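Bifunctional amylase/serine protease inhibitor (Zea mays, PDB 1BEA) inhibits mammalian trypsin and, specifically, the activated Hageman factor (factor XIIa), and belongs to the cereal trypsin/alpha-amylase inhibitor family. Local coordinates at residues C44-T58 and C104-I118. Residues are numbered along the deposited sequence; the frame is centred on the assembly and turned at random.
Sequences CCRELADIPAYCRCT and CNLATISGVAECPWI
Disulfides C45–C104 and C57–C115 clamp the C-terminal loop against two helices, and between them R56 ties it down with a hydrogen bond. The bridges have the same chi3, -92°, and nearly the same chi1: all four SG atoms stand anti to their own carbonyl carbon (-66° to -72°). R56 is extended from CG to NE, which carries its guanidinium to the loop; there NH1 donates to A107 O at 2.9 Å, the oxygen near the guanidinium plane and the N-H in the carbonyl plane. On the same segment NH2 donates to A49 O (2.9 Å) and NE to I51 O (2.7 Å), both oxygens tilted from that plane. L106 CD2 lies over one face of the group and A53 CA over the other, both toward the rim. With an alanine here the carbonyls of A49, I51 and A107 would probably lose their common donor, and segment 44-58 its link to A107. L106 reaches A49 CB with CD2 (3.7 Å) and L48 CB with CD1. Farther along, T108 CG2 packs on C57 SG at 3.7 Å, while a water accepts from C57 N and I109 N and donates to A53 O. The W117 indole, less well ordered, meets C57 CB obliquely through NE1. The loop thus spans from helix 37-49 to helix 56-65, where W117 and I118 touch S61; the C20–C44 disulfide joins helix 37-49 to helix 18-29.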
loop_
_atom_site.group_PDB
_atom_site.type_symbol
_atom_site.label_atom_id
_atom_site.label_comp_id
_atom_site.label_asym_id
_atom_site.label_seq_id
_atom_site.Cartn_x
_atom_site.Cartn_y
_atom_site.Cartn_z
ATOM N N CYS A 44 -1.504 -1.795 -9.230
ATOM C CA CYS A 44 -1.292 -1.229 -7.910
ATOM C C CYS A 44 -1.269 0.325 -8.052
ATOM O O CYS A 44 -1.922 1.066 -7.319
ATOM C CB CYS A 44 0.047 -1.740 -7.394
ATOM S SG CYS A 44 0.773 -0.724 -6.078
ATOM N N CYS A 45 -0.505 0.797 -9.029
ATOM C CA CYS A 45 -0.365 2.228 -9.286
ATOM C C CYS A 45 -1.723 2.794 -9.542
ATOM O O CYS A 45 -2.113 3.766 -8.947
ATOM C CB CYS A 45 0.527 2.473 -10.496
ATOM S SG CYS A 45 2.286 2.104 -10.131
ATOM N N ARG A 46 -2.452 2.172 -10.443
ATOM C CA ARG A 46 -3.798 2.625 -10.742
ATOM C C ARG A 46 -4.616 2.776 -9.470
ATOM O O ARG A 46 -5.336 3.762 -9.317
ATOM C CB ARG A 46 -4.462 1.625 -11.671
ATOM C CG ARG A 46 -5.551 2.199 -12.531
ATOM C CD ARG A 46 -6.851 2.161 -11.762
ATOM N NE ARG A 46 -7.814 1.245 -12.358
ATOM C CZ ARG A 46 -8.463 0.296 -11.687
ATOM N NH1 ARG A 46 -8.257 0.126 -10.378
ATOM N NH2 ARG A 46 -9.326 -0.488 -12.328
ATOM N N GLU A 47 -4.519 1.817 -8.548
ATOM C CA GLU A 47 -5.287 1.882 -7.302
ATOM C C GLU A 47 -4.860 3.023 -6.361
ATOM O O GLU A 47 -5.693 3.646 -5.675
ATOM C CB GLU A 47 -5.166 0.550 -6.545
ATOM C CG GLU A 47 -6.183 -0.446 -6.979
ATOM C CD GLU A 47 -5.853 -1.864 -6.541
ATOM O OE1 GLU A 47 -4.982 -2.050 -5.658
ATOM O OE2 GLU A 47 -6.481 -2.793 -7.087
ATOM N N LEU A 48 -3.552 3.250 -6.307
ATOM C CA LEU A 48 -2.974 4.295 -5.482
ATOM C C LEU A 48 -3.348 5.673 -6.036
ATOM O O LEU A 48 -3.569 6.628 -5.291
ATOM C CB LEU A 48 -1.451 4.123 -5.463
ATOM C CG LEU A 48 -0.562 4.782 -4.384
ATOM C CD1 LEU A 48 -1.132 4.635 -2.974
ATOM C CD2 LEU A 48 0.823 4.131 -4.469
ATOM N N ALA A 49 -3.440 5.788 -7.350
ATOM C CA ALA A 49 -3.810 7.066 -7.925
ATOM C C ALA A 49 -5.292 7.397 -7.781
ATOM O O ALA A 49 -5.658 8.590 -7.851
ATOM C CB ALA A 49 -3.443 7.103 -9.362
ATOM N N ASP A 50 -6.148 6.381 -7.595
ATOM C CA ASP A 50 -7.605 6.640 -7.445
ATOM C C ASP A 50 -7.882 7.258 -6.081
ATOM O O ASP A 50 -8.969 7.765 -5.801
ATOM C CB ASP A 50 -8.419 5.349 -7.587
ATOM C CG ASP A 50 -8.701 4.988 -9.047
ATOM O OD1 ASP A 50 -8.830 5.892 -9.892
ATOM O OD2 ASP A 50 -8.788 3.785 -9.366
ATOM N N ILE A 51 -6.873 7.200 -5.227
ATOM C CA ILE A 51 -6.967 7.763 -3.912
ATOM C C ILE A 51 -6.488 9.223 -4.020
ATOM O O ILE A 51 -5.521 9.531 -4.724
ATOM C CB ILE A 51 -6.091 6.974 -2.935
ATOM C CG1 ILE A 51 -6.801 5.656 -2.552
ATOM C CG2 ILE A 51 -5.822 7.795 -1.733
ATOM C CD1 ILE A 51 -5.932 4.652 -1.830
ATOM N N PRO A 52 -7.218 10.147 -3.388
ATOM C CA PRO A 52 -6.867 11.578 -3.408
ATOM C C PRO A 52 -5.447 11.753 -2.970
ATOM O O PRO A 52 -5.021 11.113 -2.038
ATOM C CB PRO A 52 -7.833 12.222 -2.418
ATOM C CG PRO A 52 -8.811 11.133 -1.992
ATOM C CD PRO A 52 -8.496 9.870 -2.704
ATOM N N ALA A 53 -4.718 12.611 -3.664
ATOM C CA ALA A 53 -3.319 12.853 -3.371
ATOM C C ALA A 53 -3.032 13.031 -1.905
ATOM O O ALA A 53 -2.081 12.456 -1.392
ATOM C CB ALA A 53 -2.836 14.063 -4.141
ATOM N N TYR A 54 -3.848 13.813 -1.207
ATOM C CA TYR A 54 -3.603 14.041 0.236
ATOM C C TYR A 54 -3.644 12.796 1.137
ATOM O O TYR A 54 -3.047 12.796 2.220
ATOM C CB TYR A 54 -4.546 15.115 0.820
ATOM C CG TYR A 54 -6.015 14.942 0.503
ATOM C CD1 TYR A 54 -6.546 15.376 -0.726
ATOM C CD2 TYR A 54 -6.884 14.351 1.432
ATOM C CE1 TYR A 54 -7.912 15.221 -1.028
ATOM C CE2 TYR A 54 -8.273 14.180 1.149
ATOM C CZ TYR A 54 -8.779 14.621 -0.086
ATOM O OH TYR A 54 -10.133 14.459 -0.380
ATOM N N CYS A 55 -4.342 11.751 0.692
ATOM C CA CYS A 55 -4.456 10.500 1.451
ATOM C C CYS A 55 -3.538 9.381 0.960
ATOM O O CYS A 55 -3.554 8.308 1.551
ATOM C CB CYS A 55 -5.878 9.933 1.367
ATOM S SG CYS A 55 -7.187 10.948 2.113
ATOM N N ARG A 56 -2.732 9.615 -0.075
ATOM C CA ARG A 56 -1.918 8.543 -0.611
ATOM C C ARG A 56 -0.941 7.917 0.369
ATOM O O ARG A 56 -0.864 6.689 0.470
ATOM C CB ARG A 56 -1.265 8.998 -1.907
ATOM C CG ARG A 56 -2.225 8.831 -3.075
ATOM C CD ARG A 56 -1.857 9.655 -4.275
ATOM N NE ARG A 56 -2.932 9.792 -5.276
ATOM C CZ ARG A 56 -2.878 10.644 -6.299
ATOM N NH1 ARG A 56 -1.821 11.414 -6.437
ATOM N NH2 ARG A 56 -3.869 10.743 -7.167
ATOM N N CYS A 57 -0.229 8.717 1.144
ATOM C CA CYS A 57 0.728 8.144 2.110
ATOM C C CYS A 57 0.019 7.365 3.224
ATOM O O CYS A 57 0.510 6.360 3.742
ATOM C CB CYS A 57 1.592 9.248 2.735
ATOM S SG CYS A 57 2.742 10.132 1.623
ATOM N N THR A 58 -1.132 7.860 3.614
ATOM C CA THR A 58 -1.891 7.198 4.638
ATOM C C THR A 58 -2.349 5.831 4.118
ATOM O O THR A 58 -2.268 4.830 4.818
ATOM C CB THR A 58 -3.070 8.083 5.006
ATOM O OG1 THR A 58 -2.560 9.324 5.508
ATOM C CG2 THR A 58 -3.926 7.459 6.091
ATOM N N CYS A 104 5.484 4.125 -8.687
ATOM C CA CYS A 104 4.303 4.698 -9.350
ATOM C C CYS A 104 4.405 6.156 -9.727
ATOM O O CYS A 104 3.641 6.642 -10.552
ATOM C CB CYS A 104 3.053 4.513 -8.468
ATOM S SG CYS A 104 2.496 2.789 -8.242
ATOM N N ASN A 105 5.348 6.854 -9.115
ATOM C CA ASN A 105 5.546 8.285 -9.344
ATOM C C ASN A 105 4.270 9.101 -9.201
ATOM O O ASN A 105 3.801 9.748 -10.147
ATOM C CB ASN A 105 6.145 8.563 -10.704
ATOM C CG ASN A 105 6.765 9.921 -10.755
ATOM O OD1 ASN A 105 7.078 10.427 -11.814
ATOM N ND2 ASN A 105 6.952 10.528 -9.588
ATOM N N LEU A 106 3.732 9.090 -7.990
ATOM C CA LEU A 106 2.505 9.824 -7.727
ATOM C C LEU A 106 2.708 10.868 -6.637
ATOM O O LEU A 106 3.320 10.594 -5.601
ATOM C CB LEU A 106 1.407 8.860 -7.295
ATOM C CG LEU A 106 0.842 8.021 -8.429
ATOM C CD1 LEU A 106 0.235 6.747 -7.872
ATOM C CD2 LEU A 106 -0.172 8.864 -9.183
ATOM N N ALA A 107 2.171 12.058 -6.887
ATOM C CA ALA A 107 2.263 13.164 -5.945
ATOM C C ALA A 107 1.395 12.912 -4.688
ATOM O O ALA A 107 0.331 12.292 -4.756
ATOM C CB ALA A 107 1.827 14.482 -6.656
ATOM N N THR A 108 1.851 13.402 -3.546
ATOM C CA THR A 108 1.104 13.252 -2.325
ATOM C C THR A 108 0.706 14.627 -1.792
ATOM O O THR A 108 0.560 15.604 -2.530
ATOM C CB THR A 108 1.942 12.512 -1.279
ATOM O OG1 THR A 108 3.083 13.311 -0.910
ATOM C CG2 THR A 108 2.411 11.222 -1.857
ATOM N N ILE A 109 0.524 14.696 -0.489
ATOM C CA ILE A 109 0.105 15.934 0.144
ATOM C C ILE A 109 1.141 17.044 -0.026
ATOM O O ILE A 109 0.801 18.223 -0.047
ATOM C CB ILE A 109 -0.163 15.695 1.635
ATOM C CG1 ILE A 109 -0.729 16.949 2.271
ATOM C CG2 ILE A 109 1.074 15.298 2.306
ATOM C CD1 ILE A 109 -1.496 16.641 3.505
ATOM N N SER A 110 2.401 16.664 -0.161
ATOM C CA SER A 110 3.445 17.653 -0.327
ATOM C C SER A 110 3.506 18.054 -1.796
ATOM O O SER A 110 4.222 18.992 -2.155
ATOM C CB SER A 110 4.795 17.065 0.087
ATOM O OG SER A 110 5.269 16.240 -0.971
ATOM N N GLY A 111 2.757 17.378 -2.663
ATOM C CA GLY A 111 2.849 17.752 -4.063
ATOM C C GLY A 111 4.062 17.096 -4.734
ATOM O O GLY A 111 4.265 17.238 -5.945
ATOM N N VAL A 112 4.865 16.363 -3.961
ATOM C CA VAL A 112 6.036 15.661 -4.505
ATOM C C VAL A 112 5.846 14.145 -4.259
ATOM O O VAL A 112 5.185 13.752 -3.291
ATOM C CB VAL A 112 7.342 16.149 -3.826
ATOM C CG1 VAL A 112 8.516 15.289 -4.208
ATOM C CG2 VAL A 112 7.643 17.528 -4.269
ATOM N N ALA A 113 6.437 13.329 -5.128
ATOM C CA ALA A 113 6.338 11.874 -5.062
ATOM C C ALA A 113 7.083 11.230 -3.921
ATOM O O ALA A 113 7.983 10.444 -4.129
ATOM C CB ALA A 113 6.803 11.258 -6.382
ATOM N N GLU A 114 6.734 11.571 -2.701
ATOM C CA GLU A 114 7.382 10.912 -1.609
ATOM C C GLU A 114 6.583 11.032 -0.351
ATOM O O GLU A 114 5.855 12.013 -0.164
ATOM C CB GLU A 114 8.764 11.468 -1.371
ATOM C CG GLU A 114 8.767 12.543 -0.317
ATOM C CD GLU A 114 9.985 13.421 -0.436
ATOM O OE1 GLU A 114 10.865 13.062 -1.260
ATOM O OE2 GLU A 114 10.065 14.453 0.280
ATOM N N CYS A 115 6.762 10.009 0.488
ATOM C CA CYS A 115 6.103 9.835 1.785
ATOM C C CYS A 115 7.169 9.702 2.846
ATOM O O CYS A 115 7.482 8.616 3.306
ATOM C CB CYS A 115 5.262 8.564 1.776
ATOM S SG CYS A 115 3.823 8.715 0.686
ATOM N N PRO A 116 7.717 10.829 3.268
ATOM C CA PRO A 116 8.784 10.965 4.276
ATOM C C PRO A 116 8.625 10.342 5.678
ATOM O O PRO A 116 9.614 10.027 6.352
ATOM C CB PRO A 116 9.024 12.486 4.349
ATOM C CG PRO A 116 7.802 13.121 3.697
ATOM C CD PRO A 116 7.265 12.123 2.723
ATOM N N TRP A 117 7.397 10.143 6.114
ATOM C CA TRP A 117 7.195 9.614 7.450
ATOM C C TRP A 117 6.748 8.167 7.460
ATOM O O TRP A 117 6.884 7.496 8.469
ATOM C CB TRP A 117 6.145 10.463 8.154
ATOM C CG TRP A 117 4.803 10.337 7.487
ATOM C CD1 TRP A 117 4.330 11.065 6.419
ATOM C CD2 TRP A 117 3.753 9.428 7.847
ATOM N NE1 TRP A 117 3.050 10.669 6.098
ATOM C CE2 TRP A 117 2.667 9.666 6.956
ATOM C CE3 TRP A 117 3.619 8.435 8.840
ATOM C CZ2 TRP A 117 1.465 8.947 7.028
ATOM C CZ3 TRP A 117 2.422 7.719 8.912
ATOM C CH2 TRP A 117 1.360 7.980 8.009
ATOM N N ILE A 118 6.211 7.718 6.329
ATOM C CA ILE A 118 5.680 6.372 6.153
ATOM C C ILE A 118 6.489 5.275 6.803
ATOM O O ILE A 118 6.083 4.713 7.818
ATOM C CB ILE A 118 5.486 6.053 4.635
ATOM C CG1 ILE A 118 4.122 6.549 4.201
ATOM C CG2 ILE A 118 5.513 4.559 4.358
ATOM C CD1 ILE A 118 3.087 6.357 5.257
HETATM O O HOH W 1 -0.163 11.929 1.117
#